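Trehalose monomycolate transport factor A (Mycolicibacterium smegmatis MC2 155, PDB 6T84) supports MmpL3-dependent transport of trehalose monomycolate to the mycobacterial cell wall and is required for growth and cell elongation. Local coordinates at residues E30-K34 and V47-V52; R127-F131 and Q171-L176. One frame throughout, in Å; residues are numbered along the deposited sequence.

Interaction 1 (E30-K34 and V47-V52); sequences EDLLK and VTAKNV
Beside the small two-stranded antiparallel sheet of strands 28-29 and 49-50, L33 and L32 of a 3-10 turn close over V47, A49 and V52, close to the backbone bonds that A49 makes with S29. L33 carries one side of this patch. Its CG stands anti to the carbonyl carbon (chi1 -63°), and from there the two methyls divide the work: the L33 and V47 side chains cross obliquely, CD1 of L33 lying 3.6 Å from CG2 of V47, while CD2 lies 4.0 Å from CB of A49. L32 turns the other way, with CG anti to the backbone N (chi1 -163°), so that its CD2 reaches CG1 of V52 tip to tip at 3.7 Å and also rests on CB of A49. Alanine suits the middle position, since its single methyl is short enough to fit beneath both leucines. The chain turns at N51, which brings V52 to L32 while V47 meets L33; beta-branching suits the extended backbone at each valine.

The backbones are joined by water. One molecule accepts from N of L33 at 3.2 Å and from N of A49 at 3.1 Å; another donates to O of E30 at 2.7 Å and, weakly, to O of V47. T48 adds CG2 beside CA of E30, but its hydroxyl OG1 is engaged by E28. Within 30-34, NZ of K34 forms a salt bridge with OD1 of D31 at 3.1 Å, through the anti lone pair.

F65 of strand 60-67 touches L32, L33 and A49, joining the patch to the large sheet. The leucine methyls pack against methyls and backbone, while two waters satisfy N of L33, N of A49 and O of E30, so the segments are joined without a direct hydrogen bond.

Interaction 2 (R127-F131 and Q171-L176); sequences RMVTF and QFNDLL
F131 and L175 form the dense centre of a nearly antiparallel helix pair, helix 126-134 against the end of helix 159-175, whose local axes run 10.7 Å apart at 158°. The two methyls of L175 divide, CD1 going to F131 and CD2 to R127, which is what a branched leucine allows; CD1 lies 3.5 Å from CG of F131, approaching the ring obliquely. The F131 ring meets F172 rim to rim, with CE2 3.6 Å from CD1 of F172. The ring planes are only 13° apart, yet neither ring lies over the other, so this is not a stack.

M128 fills the neighbouring space. Its flexible chain, bent at chi2 and chi3, carries SD to the edge of the F172 ring, a Met-aromatic contact with the sulfur 5.4 Å from the centroid. The terminal CE then touches CB of L175 and CD2 of L176, both at 4.0 Å. M142 and L88 of the large sheet touch both phenylalanines, which places this apolar half between helices and sheet.

The other side is wetter and looser. Q171 sets OE1 at the edge of the F131 ring, its amide plane steeply turned against it. R127 bends at chi3 and curls round CD2 of L175, which touches CB and lies over one face of the guanidinium. CB of D174 lies at the guanidinium edge, but its carboxylate is not in contact: NH2 of R127 is 5.3 Å from OD2 of D174. Water instead links R127 to the backbone of helix 159-175: one molecule accepts from NH2 of R127 at 3.2 Å and donates to O of Q171 at 2.8 Å.

In the fold
Interaction 1 and interaction 2 lie on opposite sides of the centre of this part of the N-terminal domain, probably cytoplasmic; that domain carries the MmpL3-interacting function. Their centres are 27 Å apart and their nearest atoms about 17 Å, so they do not touch; along the chain the first closes before the second opens. The long antiparallel sheet relates them: interaction 1 leans on strand 60-67, toward the end formed by strand 24-26, whereas interaction 2 packs on strands 141-144 and 86-90, adjacent to each other and farther across the sheet. One joins a short-range turn to a strand, the other two helices distant in sequence, and both leave water bridging backbone groups beside an apolar patch.

Interaction 1 (E30-K34 and V47-V52)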
loop_
_atom_site.group_PDB
_atom_site.type_symbol
_atom_site.label_atom_id
_atom_site.label_comp_id
_atom_site.label_asym_id
_atom_site.label_seq_id
_atom_site.Cartn_x
_atom_site.Cartn_y
_atom_site.Cartn_z
ATOM N N GLU A 30 7.886 -17.557 0.117
ATOM C CA GLU A 30 7.410 -18.039 1.402
ATOM C C GLU A 30 7.692 -17.098 2.558
ATOM O O GLU A 30 7.019 -17.213 3.581
ATOM C CB GLU A 30 7.931 -19.456 1.688
ATOM C CG GLU A 30 7.528 -20.468 0.621
ATOM C CD GLU A 30 7.969 -21.885 0.950
ATOM O OE1 GLU A 30 8.536 -22.100 2.042
ATOM O OE2 GLU A 30 7.746 -22.784 0.111
ATOM N N ASP A 31 8.640 -16.174 2.439
ATOM C CA ASP A 31 8.932 -15.310 3.571
ATOM C C ASP A 31 8.553 -13.853 3.351
ATOM O O ASP A 31 8.626 -13.060 4.285
ATOM C CB ASP A 31 10.396 -15.414 3.990
ATOM C CG ASP A 31 10.692 -16.710 4.728
ATOM O OD1 ASP A 31 9.865 -17.143 5.578
ATOM O OD2 ASP A 31 11.747 -17.307 4.446
ATOM N N LEU A 32 8.105 -13.496 2.161
ATOM C CA LEU A 32 7.937 -12.088 1.821
ATOM C C LEU A 32 7.066 -11.319 2.831
ATOM O O LEU A 32 7.439 -10.219 3.275
ATOM C CB LEU A 32 7.298 -12.039 0.421
ATOM C CG LEU A 32 7.423 -10.679 -0.271
ATOM C CD1 LEU A 32 8.837 -10.306 -0.472
ATOM C CD2 LEU A 32 6.737 -10.714 -1.616
ATOM N N LEU A 33 5.920 -11.889 3.225
ATOM C CA LEU A 33 4.899 -11.141 3.977
ATOM C C LEU A 33 5.360 -10.758 5.367
ATOM O O LEU A 33 4.747 -9.874 5.988
ATOM C CB LEU A 33 3.613 -11.958 4.122
ATOM C CG LEU A 33 2.918 -12.300 2.790
ATOM C CD1 LEU A 33 1.636 -13.044 3.038
ATOM C CD2 LEU A 33 2.612 -11.009 2.057
ATOM N N LYS A 34 6.392 -11.411 5.879
ATOM C CA LYS A 34 6.750 -11.162 7.259
ATOM C C LYS A 34 7.277 -9.764 7.477
ATOM O O LYS A 34 7.353 -9.322 8.623
ATOM C CB LYS A 34 7.806 -12.183 7.710
ATOM C CG LYS A 34 7.266 -13.605 7.813
ATOM C CD LYS A 34 8.331 -14.570 8.348
ATOM C CE LYS A 34 7.775 -15.974 8.576
ATOM N NZ LYS A 34 7.363 -16.644 7.310
ATOM N N VAL A 47 -0.362 -17.333 5.616
ATOM C CA VAL A 47 -0.501 -17.235 4.168
ATOM C C VAL A 47 0.865 -16.892 3.597
ATOM O O VAL A 47 1.738 -16.378 4.288
ATOM C CB VAL A 47 -1.543 -16.180 3.742
ATOM C CG1 VAL A 47 -2.961 -16.630 4.117
ATOM C CG2 VAL A 47 -1.219 -14.820 4.354
ATOM N N THR A 48 1.052 -17.200 2.322
ATOM C CA THR A 48 2.256 -16.784 1.634
ATOM C C THR A 48 1.865 -15.917 0.457
ATOM O O THR A 48 0.754 -16.005 -0.073
ATOM C CB THR A 48 3.040 -17.963 1.075
ATOM O OG1 THR A 48 2.221 -18.621 0.115
ATOM C CG2 THR A 48 3.429 -18.967 2.168
ATOM N N ALA A 49 2.826 -15.138 0.013
ATOM C CA ALA A 49 2.643 -14.224 -1.109
ATOM C C ALA A 49 2.667 -15.028 -2.404
ATOM O O ALA A 49 3.558 -15.880 -2.610
ATOM C CB ALA A 49 3.778 -13.207 -1.088
ATOM N N LYS A 50 1.706 -14.783 -3.291
ATOM C CA LYS A 50 1.644 -15.501 -4.560
ATOM C C LYS A 50 1.648 -14.527 -5.715
ATOM O O LYS A 50 1.289 -13.356 -5.569
ATOM C CB LYS A 50 0.418 -16.428 -4.655
ATOM C CG LYS A 50 0.560 -17.610 -3.691
ATOM C CD LYS A 50 -0.418 -18.694 -3.965
ATOM C CE LYS A 50 -0.148 -19.859 -2.991
ATOM N NZ LYS A 50 -1.295 -20.788 -2.863
ATOM N N ASN A 51 1.958 -15.044 -6.908
ATOM C CA ASN A 51 2.026 -14.212 -8.120
ATOM C C ASN A 51 2.836 -12.943 -7.853
ATOM O O ASN A 51 2.366 -11.801 -7.988
ATOM C CB ASN A 51 0.626 -13.854 -8.629
ATOM C CG ASN A 51 -0.068 -15.011 -9.198
ATOM O OD1 ASN A 51 0.506 -15.737 -9.986
ATOM N ND2 ASN A 51 -1.344 -15.190 -8.845
ATOM N N VAL A 52 4.059 -13.185 -7.409
ATOM C CA VAL A 52 4.920 -12.149 -6.849
ATOM C C VAL A 52 5.709 -11.488 -7.970
ATOM O O VAL A 52 6.315 -12.169 -8.822
ATOM C CB VAL A 52 5.864 -12.777 -5.817
ATOM C CG1 VAL A 52 6.791 -11.678 -5.214
ATOM C CG2 VAL A 52 5.070 -13.485 -4.720
HETATM O O HOH W 1 4.950 -15.610 4.328
HETATM O O HOH W 2 5.188 -14.722 2.055
#

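Interaction 2 (R127-F131 and Q171-L176)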
loop_
_atom_site.group_PDB
_atom_site.type_symbol
_atom_site.label_atom_id
_atom_site.label_comp_id
_atom_site.label_asym_id
_atom_site.label_seq_id
_atom_site.Cartn_x
_atom_site.Cartn_y
_atom_site.Cartn_z
ATOM N N ARG A 127 -2.811 18.876 -1.088
ATOM C CA ARG A 127 -2.466 17.810 -2.010
ATOM C C ARG A 127 -3.002 16.486 -1.516
ATOM O O ARG A 127 -3.461 15.656 -2.327
ATOM C CB ARG A 127 -0.958 17.745 -2.185
ATOM C CG ARG A 127 -0.373 18.916 -2.999
ATOM C CD ARG A 127 1.160 18.733 -3.140
ATOM N NE ARG A 127 1.523 17.395 -3.623
ATOM C CZ ARG A 127 2.718 16.825 -3.460
ATOM N NH1 ARG A 127 3.678 17.471 -2.814
ATOM N NH2 ARG A 127 2.954 15.601 -3.934
ATOM N N MET A 128 -2.988 16.277 -0.194
ATOM C CA MET A 128 -3.570 15.047 0.343
ATOM C C MET A 128 -5.078 15.031 0.152
ATOM O O MET A 128 -5.673 13.982 -0.122
ATOM C CB MET A 128 -3.227 14.906 1.815
ATOM C CG MET A 128 -3.736 13.592 2.419
ATOM S SD MET A 128 -2.918 12.075 1.819
ATOM C CE MET A 128 -1.460 12.132 2.901
ATOM N N VAL A 129 -5.743 16.167 0.380
ATOM C CA VAL A 129 -7.197 16.197 0.178
ATOM C C VAL A 129 -7.532 15.864 -1.272
ATOM O O VAL A 129 -8.415 15.034 -1.544
ATOM C CB VAL A 129 -7.767 17.569 0.595
ATOM C CG1 VAL A 129 -9.254 17.682 0.182
ATOM C CG2 VAL A 129 -7.631 17.723 2.117
ATOM N N THR A 130 -6.846 16.512 -2.223
ATOM C CA THR A 130 -7.140 16.191 -3.614
ATOM C C THR A 130 -6.899 14.711 -3.888
ATOM O O THR A 130 -7.739 14.057 -4.512
ATOM C CB THR A 130 -6.311 17.085 -4.545
ATOM O OG1 THR A 130 -6.623 18.456 -4.253
ATOM C CG2 THR A 130 -6.572 16.808 -6.039
ATOM N N PHE A 131 -5.758 14.160 -3.435
ATOM C CA PHE A 131 -5.452 12.751 -3.657
ATOM C C PHE A 131 -6.547 11.824 -3.103
ATOM O O PHE A 131 -6.914 10.833 -3.745
ATOM C CB PHE A 131 -4.090 12.463 -3.011
ATOM C CG PHE A 131 -3.661 11.012 -3.102
ATOM C CD1 PHE A 131 -3.260 10.461 -4.310
ATOM C CD2 PHE A 131 -3.696 10.222 -1.984
ATOM C CE1 PHE A 131 -2.891 9.104 -4.393
ATOM C CE2 PHE A 131 -3.325 8.866 -2.052
ATOM C CZ PHE A 131 -2.906 8.326 -3.256
ATOM N N GLN A 171 2.343 8.176 -5.621
ATOM C CA GLN A 171 1.788 9.457 -5.210
ATOM C C GLN A 171 1.593 9.515 -3.703
ATOM O O GLN A 171 1.861 10.549 -3.079
ATOM C CB GLN A 171 0.451 9.648 -5.948
ATOM C CG GLN A 171 0.619 9.955 -7.441
ATOM C CD GLN A 171 -0.675 9.740 -8.261
ATOM O OE1 GLN A 171 -1.562 8.990 -7.840
ATOM N NE2 GLN A 171 -0.735 10.315 -9.461
ATOM N N PHE A 172 1.051 8.453 -3.111
ATOM C CA PHE A 172 0.869 8.435 -1.662
ATOM C C PHE A 172 2.211 8.509 -0.940
ATOM O O PHE A 172 2.361 9.247 0.045
ATOM C CB PHE A 172 0.062 7.200 -1.271
ATOM C CG PHE A 172 -0.377 7.169 0.174
ATOM C CD1 PHE A 172 -1.101 8.217 0.729
ATOM C CD2 PHE A 172 -0.115 6.059 0.964
ATOM C CE1 PHE A 172 -1.542 8.150 2.052
ATOM C CE2 PHE A 172 -0.509 5.985 2.293
ATOM C CZ PHE A 172 -1.238 7.020 2.839
ATOM N N ASN A 173 3.201 7.772 -1.417
ATOM C CA ASN A 173 4.528 7.846 -0.824
ATOM C C ASN A 173 5.087 9.256 -0.875
ATOM O O ASN A 173 5.662 9.748 0.109
ATOM C CB ASN A 173 5.419 6.863 -1.596
ATOM C CG ASN A 173 6.789 6.786 -1.000
ATOM O OD1 ASN A 173 6.955 6.390 0.156
ATOM N ND2 ASN A 173 7.777 7.194 -1.769
ATOM N N ASP A 174 4.912 9.941 -2.008
ATOM C CA ASP A 174 5.386 11.328 -2.120
ATOM C C ASP A 174 4.723 12.210 -1.060
ATOM O O ASP A 174 5.387 13.041 -0.426
ATOM C CB ASP A 174 5.094 11.893 -3.519
ATOM C CG ASP A 174 6.077 11.397 -4.581
ATOM O OD1 ASP A 174 7.103 10.779 -4.205
ATOM O OD2 ASP A 174 5.820 11.613 -5.793
ATOM N N LEU A 175 3.433 12.012 -0.820
ATOM C CA LEU A 175 2.720 12.847 0.132
ATOM C C LEU A 175 3.174 12.578 1.557
ATOM O O LEU A 175 3.100 13.479 2.400
ATOM C CB LEU A 175 1.212 12.615 -0.014
ATOM C CG LEU A 175 0.554 13.092 -1.312
ATOM C CD1 LEU A 175 -0.790 12.380 -1.535
ATOM C CD2 LEU A 175 0.312 14.609 -1.218
ATOM N N LEU A 176 3.670 11.372 1.842
ATOM C CA LEU A 176 4.131 11.002 3.176
ATOM C C LEU A 176 5.612 11.288 3.381
ATOM O O LEU A 176 6.154 10.978 4.462
ATOM C CB LEU A 176 3.870 9.492 3.458
ATOM C CG LEU A 176 2.364 9.113 3.462
ATOM C CD1 LEU A 176 2.347 7.658 3.946
ATOM C CD2 LEU A 176 1.556 10.049 4.395
HETATM O O HOH W 3 1.646 12.814 -4.702
HETATM O O HOH W 4 5.718 16.067 -0.804
#